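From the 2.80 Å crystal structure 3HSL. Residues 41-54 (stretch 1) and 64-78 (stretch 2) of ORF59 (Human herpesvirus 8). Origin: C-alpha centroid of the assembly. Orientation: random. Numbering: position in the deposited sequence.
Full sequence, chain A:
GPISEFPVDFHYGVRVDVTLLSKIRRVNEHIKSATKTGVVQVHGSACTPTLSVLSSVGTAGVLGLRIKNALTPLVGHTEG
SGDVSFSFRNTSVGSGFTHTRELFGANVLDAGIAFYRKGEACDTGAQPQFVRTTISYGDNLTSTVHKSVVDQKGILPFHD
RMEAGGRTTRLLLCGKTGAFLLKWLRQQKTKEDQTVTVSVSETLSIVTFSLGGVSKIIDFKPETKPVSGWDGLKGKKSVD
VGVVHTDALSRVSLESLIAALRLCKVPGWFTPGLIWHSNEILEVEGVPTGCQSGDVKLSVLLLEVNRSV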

ATOM      1  N   GLN A  41       6.040 -19.718   0.948  1.00 18.44           N
ATOM      2  CA  GLN A  41       6.620 -20.980   1.360  1.00 18.01           C
ATOM      3  C   GLN A  41       8.057 -21.165   0.928  1.00 17.55           C
ATOM      4  O   GLN A  41       8.471 -20.696  -0.157  1.00 17.18           O
ATOM      5  CB  GLN A  41       5.844 -22.142   0.741  1.00 18.69           C
ATOM      6  CG  GLN A  41       4.392 -22.231   1.130  1.00 21.17           C
ATOM      7  CD  GLN A  41       3.655 -23.331   0.400  1.00 21.46           C
ATOM      8  OE1 GLN A  41       3.910 -23.603  -0.780  1.00 21.63           O
ATOM      9  NE2 GLN A  41       2.725 -23.971   1.103  1.00 21.43           N
ATOM     10  N   VAL A  42       8.799 -21.860   1.798  1.00 16.38           N
ATOM     11  CA  VAL A  42      10.184 -22.231   1.574  1.00 15.42           C
ATOM     12  C   VAL A  42      10.179 -23.736   1.775  1.00 15.15           C
ATOM     13  O   VAL A  42       9.988 -24.216   2.892  1.00 15.77           O
ATOM     14  CB  VAL A  42      11.154 -21.513   2.506  1.00 15.35           C
ATOM     15  CG1 VAL A  42      12.552 -22.117   2.376  1.00 14.63           C
ATOM     16  CG2 VAL A  42      11.174 -20.015   2.181  1.00 15.04           C
ATOM     17  N   HIS A  43      10.392 -24.483   0.695  1.00 14.36           N
ATOM     18  CA  HIS A  43      10.300 -25.936   0.757  1.00 13.67           C
ATOM     19  C   HIS A  43      11.163 -26.661  -0.260  1.00 14.19           C
ATOM     20  O   HIS A  43      11.629 -26.068  -1.233  1.00 14.35           O
ATOM     21  CB  HIS A  43       8.864 -26.253   0.402  1.00 12.62           C
ATOM     22  CG  HIS A  43       8.485 -25.680  -0.920  1.00 11.70           C
ATOM     23  ND1 HIS A  43       8.512 -26.416  -2.081  1.00 11.50           N
ATOM     24  CD2 HIS A  43       8.080 -24.434  -1.271  1.00 11.58           C
ATOM     25  CE1 HIS A  43       8.134 -25.654  -3.093  1.00 11.44           C
ATOM     26  NE2 HIS A  43       7.866 -24.444  -2.630  1.00 11.39           N
ATOM     27  N   GLY A  44      11.363 -27.956  -0.029  1.00 14.43           N
ATOM     28  CA  GLY A  44      12.165 -28.785  -0.912  1.00 14.93           C
ATOM     29  C   GLY A  44      13.426 -29.184  -0.189  1.00 15.71           C
ATOM     30  O   GLY A  44      13.457 -29.224   1.041  1.00 15.91           O
ATOM     31  N   SER A  45      14.478 -29.480  -0.934  1.00 16.43           N
ATOM     32  CA  SER A  45      15.727 -29.880  -0.296  1.00 17.69           C
ATOM     33  C   SER A  45      16.279 -28.730   0.547  1.00 17.80           C
ATOM     34  O   SER A  45      16.057 -27.566   0.227  1.00 17.41           O
ATOM     35  CB  SER A  45      16.747 -30.328  -1.347  1.00 18.11           C
ATOM     36  OG  SER A  45      16.980 -29.270  -2.265  1.00 20.04           O
ATOM     37  N   ALA A  46      16.994 -29.067   1.622  1.00 18.40           N
ATOM     38  CA  ALA A  46      17.588 -28.062   2.505  1.00 18.92           C
ATOM     39  C   ALA A  46      18.696 -27.330   1.768  1.00 19.68           C
ATOM     40  O   ALA A  46      18.987 -26.165   2.048  1.00 20.09           O
ATOM     41  CB  ALA A  46      18.128 -28.702   3.763  1.00 18.68           C
ATOM     42  N   CYS A  47      19.304 -28.036   0.821  1.00 20.30           N
ATOM     43  CA  CYS A  47      20.382 -27.514   0.000  1.00 20.94           C
ATOM     44  C   CYS A  47      19.899 -26.447  -0.978  1.00 20.68           C
ATOM     45  O   CYS A  47      20.431 -25.342  -1.003  1.00 21.01           O
ATOM     46  CB  CYS A  47      21.045 -28.668  -0.720  1.00 21.25           C
ATOM     47  SG  CYS A  47      21.688 -29.817   0.499  1.00 26.10           S
ATOM     48  N   THR A  48      18.895 -26.762  -1.788  1.00 19.99           N
ATOM     49  CA  THR A  48      18.386 -25.775  -2.723  1.00 19.56           C
ATOM     50  C   THR A  48      16.865 -25.795  -2.628  1.00 18.98           C
ATOM     51  O   THR A  48      16.216 -26.513  -3.374  1.00 19.12           O
ATOM     52  CB  THR A  48      18.833 -26.058  -4.170  1.00 19.64           C
ATOM     53  OG1 THR A  48      18.233 -27.273  -4.621  1.00 20.12           O
ATOM     54  CG2 THR A  48      20.361 -26.167  -4.274  1.00 19.67           C
ATOM     55  N   PRO A  49      16.293 -25.006  -1.706  1.00 18.23           N
ATOM     56  CA  PRO A  49      14.853 -24.996  -1.557  1.00 17.91           C
ATOM     57  C   PRO A  49      14.161 -24.046  -2.522  1.00 18.33           C
ATOM     58  O   PRO A  49      14.774 -23.134  -3.070  1.00 18.65           O
ATOM     59  CB  PRO A  49      14.659 -24.497  -0.134  1.00 17.98           C
ATOM     60  CG  PRO A  49      15.830 -23.586   0.104  1.00 18.32           C
ATOM     61  CD  PRO A  49      16.960 -24.096  -0.756  1.00 18.15           C
ATOM     62  N   THR A  50      12.870 -24.277  -2.716  1.00 18.19           N
ATOM     63  CA  THR A  50      12.063 -23.481  -3.596  1.00 17.31           C
ATOM     64  C   THR A  50      11.326 -22.421  -2.825  1.00 17.06           C
ATOM     65  O   THR A  50      10.920 -22.624  -1.675  1.00 17.02           O
ATOM     66  CB  THR A  50      11.066 -24.363  -4.332  1.00 17.18           C
ATOM     67  OG1 THR A  50      11.790 -25.247  -5.191  1.00 18.65           O
ATOM     68  CG2 THR A  50      10.135 -23.545  -5.179  1.00 17.22           C
ATOM     69  N   LEU A  51      11.166 -21.282  -3.484  1.00 16.78           N
ATOM     70  CA  LEU A  51      10.459 -20.161  -2.943  1.00 16.59           C
ATOM     71  C   LEU A  51       9.175 -20.089  -3.747  1.00 17.50           C
ATOM     72  O   LEU A  51       9.196 -20.012  -4.991  1.00 17.30           O
ATOM     73  CB  LEU A  51      11.265 -18.877  -3.095  1.00 15.45           C
ATOM     74  CG  LEU A  51      10.529 -17.607  -2.659  1.00 14.98           C
ATOM     75  CD1 LEU A  51      10.178 -17.572  -1.164  1.00 13.58           C
ATOM     76  CD2 LEU A  51      11.296 -16.346  -3.068  1.00 15.57           C
ATOM     77  N   SER A  52       8.053 -20.118  -3.049  1.00 18.52           N
ATOM     78  CA  SER A  52       6.774 -20.042  -3.738  1.00 19.69           C
ATOM     79  C   SER A  52       5.718 -19.304  -2.971  1.00 20.50           C
ATOM     80  O   SER A  52       5.785 -19.218  -1.748  1.00 21.40           O
ATOM     81  CB  SER A  52       6.317 -21.404  -4.242  1.00 19.45           C
ATOM     82  OG  SER A  52       6.538 -22.398  -3.281  1.00 21.86           O
ATOM     83  N   VAL A  53       4.748 -18.769  -3.711  1.00 21.17           N
ATOM     84  CA  VAL A  53       3.640 -18.011  -3.144  1.00 21.37           C
ATOM     85  C   VAL A  53       2.341 -18.622  -3.611  1.00 21.27           C
ATOM     86  O   VAL A  53       2.185 -18.923  -4.802  1.00 22.50           O
ATOM     87  CB  VAL A  53       3.577 -16.586  -3.696  1.00 21.67           C
ATOM     88  CG1 VAL A  53       2.600 -15.777  -2.851  1.00 21.70           C
ATOM     89  CG2 VAL A  53       4.930 -15.933  -3.684  1.00 22.24           C
ATOM     90  N   LEU A  54       1.416 -18.803  -2.690  1.00 20.25           N
ATOM     91  CA  LEU A  54       0.094 -19.345  -2.993  1.00 20.34           C
ATOM     92  C   LEU A  54      -1.012 -18.378  -2.500  1.00 20.61           C
ATOM     93  O   LEU A  54      -0.755 -17.494  -1.696  1.00 21.01           O
ATOM     94  CB  LEU A  54      -0.070 -20.750  -2.380  1.00 20.04           C
ATOM     95  CG  LEU A  54       0.662 -21.989  -2.970  1.00 21.56           C
ATOM     96  CD1 LEU A  54       2.179 -21.831  -3.263  1.00 20.68           C
ATOM     97  CD2 LEU A  54       0.403 -23.258  -2.121  1.00 19.48           C
ATOM     98  N   GLY A  64      -0.514 -20.549  -7.630  1.00 15.23           N
ATOM     99  CA  GLY A  64       0.776 -20.974  -7.177  1.00 15.58           C
ATOM    100  C   GLY A  64       1.909 -20.514  -8.083  1.00 16.94           C
ATOM    101  O   GLY A  64       2.029 -20.960  -9.242  1.00 17.52           O
ATOM    102  N   LEU A  65       2.737 -19.613  -7.555  1.00 16.95           N
ATOM    103  CA  LEU A  65       3.932 -19.141  -8.239  1.00 17.13           C
ATOM    104  C   LEU A  65       5.062 -19.887  -7.536  1.00 17.27           C
ATOM    105  O   LEU A  65       5.133 -19.831  -6.317  1.00 17.45           O
ATOM    106  CB  LEU A  65       4.122 -17.644  -8.029  1.00 17.21           C
ATOM    107  CG  LEU A  65       5.489 -17.072  -8.422  1.00 16.16           C
ATOM    108  CD1 LEU A  65       5.826 -17.320  -9.891  1.00 16.87           C
ATOM    109  CD2 LEU A  65       5.538 -15.585  -8.110  1.00 16.42           C
ATOM    110  N   ARG A  66       5.938 -20.577  -8.265  1.00 17.16           N
ATOM    111  CA  ARG A  66       7.015 -21.332  -7.588  1.00 17.08           C
ATOM    112  C   ARG A  66       8.338 -21.047  -8.262  1.00 16.79           C
ATOM    113  O   ARG A  66       8.480 -21.177  -9.469  1.00 16.74           O
ATOM    114  CB  ARG A  66       6.688 -22.795  -7.671  1.00 17.29           C
ATOM    115  CG  ARG A  66       5.214 -22.956  -7.476  1.00 17.94           C
ATOM    116  CD  ARG A  66       4.828 -24.102  -8.290  1.00 17.98           C
ATOM    117  NE  ARG A  66       3.646 -23.706  -9.021  1.00 17.44           N
ATOM    118  CZ  ARG A  66       3.171 -24.374 -10.054  1.00 17.61           C
ATOM    119  NH1 ARG A  66       3.779 -25.480 -10.478  1.00 15.78           N
ATOM    120  NH2 ARG A  66       2.087 -23.922 -10.657  1.00 19.36           N
ATOM    121  N   ILE A  67       9.309 -20.653  -7.462  1.00 16.74           N
ATOM    122  CA  ILE A  67      10.599 -20.269  -7.973  1.00 16.66           C
ATOM    123  C   ILE A  67      11.722 -21.151  -7.399  1.00 17.22           C
ATOM    124  O   ILE A  67      12.017 -21.124  -6.200  1.00 17.32           O
ATOM    125  CB  ILE A  67      10.780 -18.760  -7.653  1.00 16.65           C
ATOM    126  CG1 ILE A  67       9.525 -17.993  -8.138  1.00 15.12           C
ATOM    127  CG2 ILE A  67      12.111 -18.208  -8.226  1.00 15.75           C
ATOM    128  CD1 ILE A  67       9.309 -16.620  -7.511  1.00 13.94           C
ATOM    129  N   LYS A  68      12.336 -21.930  -8.282  1.00 17.46           N
ATOM    130  CA  LYS A  68      13.423 -22.820  -7.930  1.00 17.91           C
ATOM    131  C   LYS A  68      14.735 -22.028  -7.981  1.00 18.59           C
ATOM    132  O   LYS A  68      14.785 -20.964  -8.601  1.00 18.24           O
ATOM    133  CB  LYS A  68      13.460 -24.016  -8.900  1.00 17.39           C
ATOM    134  N   ASN A  69      15.776 -22.557  -7.324  1.00 19.37           N
ATOM    135  CA  ASN A  69      17.122 -21.968  -7.285  1.00 19.77           C
ATOM    136  C   ASN A  69      17.266 -20.491  -6.967  1.00 20.98           C
ATOM    137  O   ASN A  69      18.187 -19.844  -7.463  1.00 21.45           O
ATOM    138  CB  ASN A  69      17.832 -22.253  -8.605  1.00 19.28           C
ATOM    139  CG  ASN A  69      18.109 -23.721  -8.801  1.00 18.76           C
ATOM    140  OD1 ASN A  69      18.827 -24.353  -8.005  1.00 17.55           O
ATOM    141  ND2 ASN A  69      17.547 -24.280  -9.871  1.00 17.34           N
ATOM    142  N   ALA A  70      16.370 -19.950  -6.148  1.00 21.96           N
ATOM    143  CA  ALA A  70      16.457 -18.539  -5.798  1.00 22.54           C
ATOM    144  C   ALA A  70      16.945 -18.420  -4.370  1.00 23.39           C
ATOM    145  O   ALA A  70      16.966 -17.327  -3.792  1.00 24.17           O
ATOM    146  CB  ALA A  70      15.099 -17.859  -5.954  1.00 22.21           C
ATOM    147  N   LEU A  71      17.344 -19.544  -3.792  1.00 23.74           N
ATOM    148  CA  LEU A  71      17.771 -19.521  -2.421  1.00 24.65           C
ATOM    149  C   LEU A  71      19.036 -20.318  -2.152  1.00 25.65           C
ATOM    150  O   LEU A  71      19.280 -21.369  -2.764  1.00 25.94           O
ATOM    151  CB  LEU A  71      16.630 -20.017  -1.520  1.00 24.88           C
ATOM    152  CG  LEU A  71      15.215 -19.414  -1.622  1.00 25.13           C
ATOM    153  CD1 LEU A  71      14.522 -19.975  -2.864  1.00 26.93           C
ATOM    154  CD2 LEU A  71      14.351 -19.776  -0.440  1.00 24.96           C
ATOM    155  N   THR A  72      19.836 -19.790  -1.229  1.00 26.34           N
ATOM    156  CA  THR A  72      21.080 -20.408  -0.799  1.00 27.27           C
ATOM    157  C   THR A  72      21.064 -20.440   0.729  1.00 28.24           C
ATOM    158  O   THR A  72      21.042 -19.391   1.362  1.00 28.18           O
ATOM    159  CB  THR A  72      22.334 -19.669  -1.352  1.00 27.18           C
ATOM    160  OG1 THR A  72      22.373 -19.796  -2.780  1.00 26.91           O
ATOM    161  CG2 THR A  72      23.615 -20.270  -0.790  1.00 26.03           C
ATOM    162  N   PRO A  73      21.073 -21.649   1.325  1.00 29.38           N
ATOM    163  CA  PRO A  73      21.036 -21.785   2.787  1.00 30.46           C
ATOM    164  C   PRO A  73      22.296 -21.274   3.465  1.00 31.68           C
ATOM    165  O   PRO A  73      23.360 -21.258   2.852  1.00 31.68           O
ATOM    166  CB  PRO A  73      20.900 -23.302   3.000  1.00 30.37           C
ATOM    167  CG  PRO A  73      21.385 -23.924   1.752  1.00 29.32           C
ATOM    168  CD  PRO A  73      21.129 -22.957   0.644  1.00 29.12           C
ATOM    169  N   LEU A  74      22.171 -20.861   4.720  1.00 33.19           N
ATOM    170  CA  LEU A  74      23.316 -20.367   5.468  1.00 34.82           C
ATOM    171  C   LEU A  74      23.992 -21.517   6.191  1.00 36.29           C
ATOM    172  O   LEU A  74      23.319 -22.380   6.775  1.00 36.40           O
ATOM    173  CB  LEU A  74      22.892 -19.290   6.459  1.00 34.95           C
ATOM    174  CG  LEU A  74      22.272 -18.021   5.874  1.00 35.44           C
ATOM    175  CD1 LEU A  74      21.919 -17.051   7.004  1.00 35.47           C
ATOM    176  CD2 LEU A  74      23.208 -17.369   4.836  1.00 35.45           C
ATOM    177  N   VAL A  75      25.322 -21.530   6.152  1.00 38.01           N
ATOM    178  CA  VAL A  75      26.104 -22.595   6.803  1.00 39.58           C
ATOM    179  C   VAL A  75      25.808 -22.692   8.302  1.00 40.65           C
ATOM    180  O   VAL A  75      25.582 -21.667   8.969  1.00 40.56           O
ATOM    181  CB  VAL A  75      27.643 -22.476   6.554  1.00 39.57           C
ATOM    182  CG1 VAL A  75      27.962 -22.668   5.065  1.00 39.66           C
ATOM    183  CG2 VAL A  75      28.216 -21.152   7.102  1.00 39.13           C
ATOM    184  N   GLY A  76      25.811 -23.929   8.808  1.00 41.70           N
ATOM    185  CA  GLY A  76      25.551 -24.208  10.221  1.00 42.84           C
ATOM    186  C   GLY A  76      24.099 -24.458  10.615  1.00 43.71           C
ATOM    187  O   GLY A  76      23.744 -24.304  11.788  1.00 43.77           O
ATOM    188  N   HIS A  77      23.253 -24.837   9.654  1.00 44.40           N
ATOM    189  CA  HIS A  77      21.848 -25.126   9.960  1.00 44.91           C
ATOM    190  C   HIS A  77      21.760 -26.534  10.552  1.00 45.94           C
ATOM    191  O   HIS A  77      22.368 -27.473  10.025  1.00 46.27           O
ATOM    192  CB  HIS A  77      20.939 -24.950   8.744  1.00 44.48           C
ATOM    193  CG  HIS A  77      21.300 -25.807   7.570  1.00 43.41           C
ATOM    194  ND1 HIS A  77      20.869 -27.109   7.440  1.00 42.60           N
ATOM    195  CD2 HIS A  77      22.047 -25.546   6.471  1.00 43.09           C
ATOM    196  CE1 HIS A  77      21.336 -27.614   6.312  1.00 42.53           C
ATOM    197  NE2 HIS A  77      22.054 -26.687   5.705  1.00 42.46           N
ATOM    198  N   THR A  78      21.005 -26.671  11.644  1.00 46.72           N
ATOM    199  CA  THR A  78      20.861 -27.961  12.355  1.00 47.29           C
ATOM    200  C   THR A  78      20.283 -29.140  11.560  1.00 47.47           C
ATOM    201  O   THR A  78      20.851 -30.236  11.575  1.00 47.50           O
ATOM    202  CB  THR A  78      20.123 -27.798  13.719  1.00 47.45           C
ATOM    203  OG1 THR A  78      18.887 -27.098  13.520  1.00 47.42           O
ATOM    204  CG2 THR A  78      20.985 -27.001  14.708  1.00 47.79           C
TER

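The two stretches meet mainly as neighbouring antiparallel strands. Strand 49-54 runs against strand 64-67, with an angle of 160° between their directions and a closest axial approach of 4.5 Å. Strand 71-73 lies farther off, 7.4 Å from strand 49-54 at its closest, and contributes side chains rather than backbone bonds. Together the stretches bury 759 Å², both sides summed.

Four backbone hydrogen bonds join the strands, in two reciprocal pairs. In the first, L51 N donates to I67 O at 2.9 Å, and I67 N donates back to L51 O at 2.6 Å. In the second, L65 N donates to V53 O at 2.9 Å, and V53 N donates to L65 O at 2.8 Å. The position of L65 O is less certain than the others, because it lies too close to a neighbour in the model. S52 with R66 and L54 with G64 are the non-hydrogen-bonded pairs of the ladder. This alternation is the normal antiparallel pattern, in which peptide groups point across to the partner strand at every second residue. Weaker CA-H...O contacts add to it: G64 CA lies 3.4 Å from V53 O, and T50 CA lies 3.5 Å from I67 O.

Strand 49-54 also bonds within its own stretch, to strand 41-43. Q41 N donates to S52 O at 2.8 Å, and T50 N donates to H43 O at 2.6 Å. The strand therefore has bonded neighbours in both stretches. The chain turns a corner at G44, whose backbone angles by themselves call for glycine.

Side chains alternate between the two faces of the sheet. L51, V53, L65 and I67 share one face. There V53 CG2 and L65 CD2 come within 4.5 Å, a loose apolar contact. S52, L54 and R66 point to the other face, where G64 has no side chain and L54 CD1 lies 4.2 Å from G64 CA.

L71 is the main apolar anchor, and has the largest area covered by the opposite stretch. Its CA-to-CB bond points toward stretch 1. L71 CD1 is 3.4 Å from L51 CB, L71 CD2 is 4.1 Å from V42 CG1, and L71 CB is 4.0 Å from P49 CG. These carbons have no polar partner to seek, so burial against one another is their gain.

Farther along, P73 packs against the loop before strand 49-54. P73 CD is 3.0 Å from C47 O, and P73 CG is 3.3 Å from A46 O. H77 extends the contact, its CE1 lying 4.2 Å from A46 CB, with the methyl oblique to the ring.

Polar side chains bond chiefly within their own stretches. H43 NE2 and S52 OG share a hydrogen bond of 2.5 Å. T48 N donates to S45 OG at 3.2 Å, which helps hold the loop. The R66 guanidinium turns back to G64 O, with NE at 3.2 Å and NH2 at 3.3 Å; its end leads away from stretch 1.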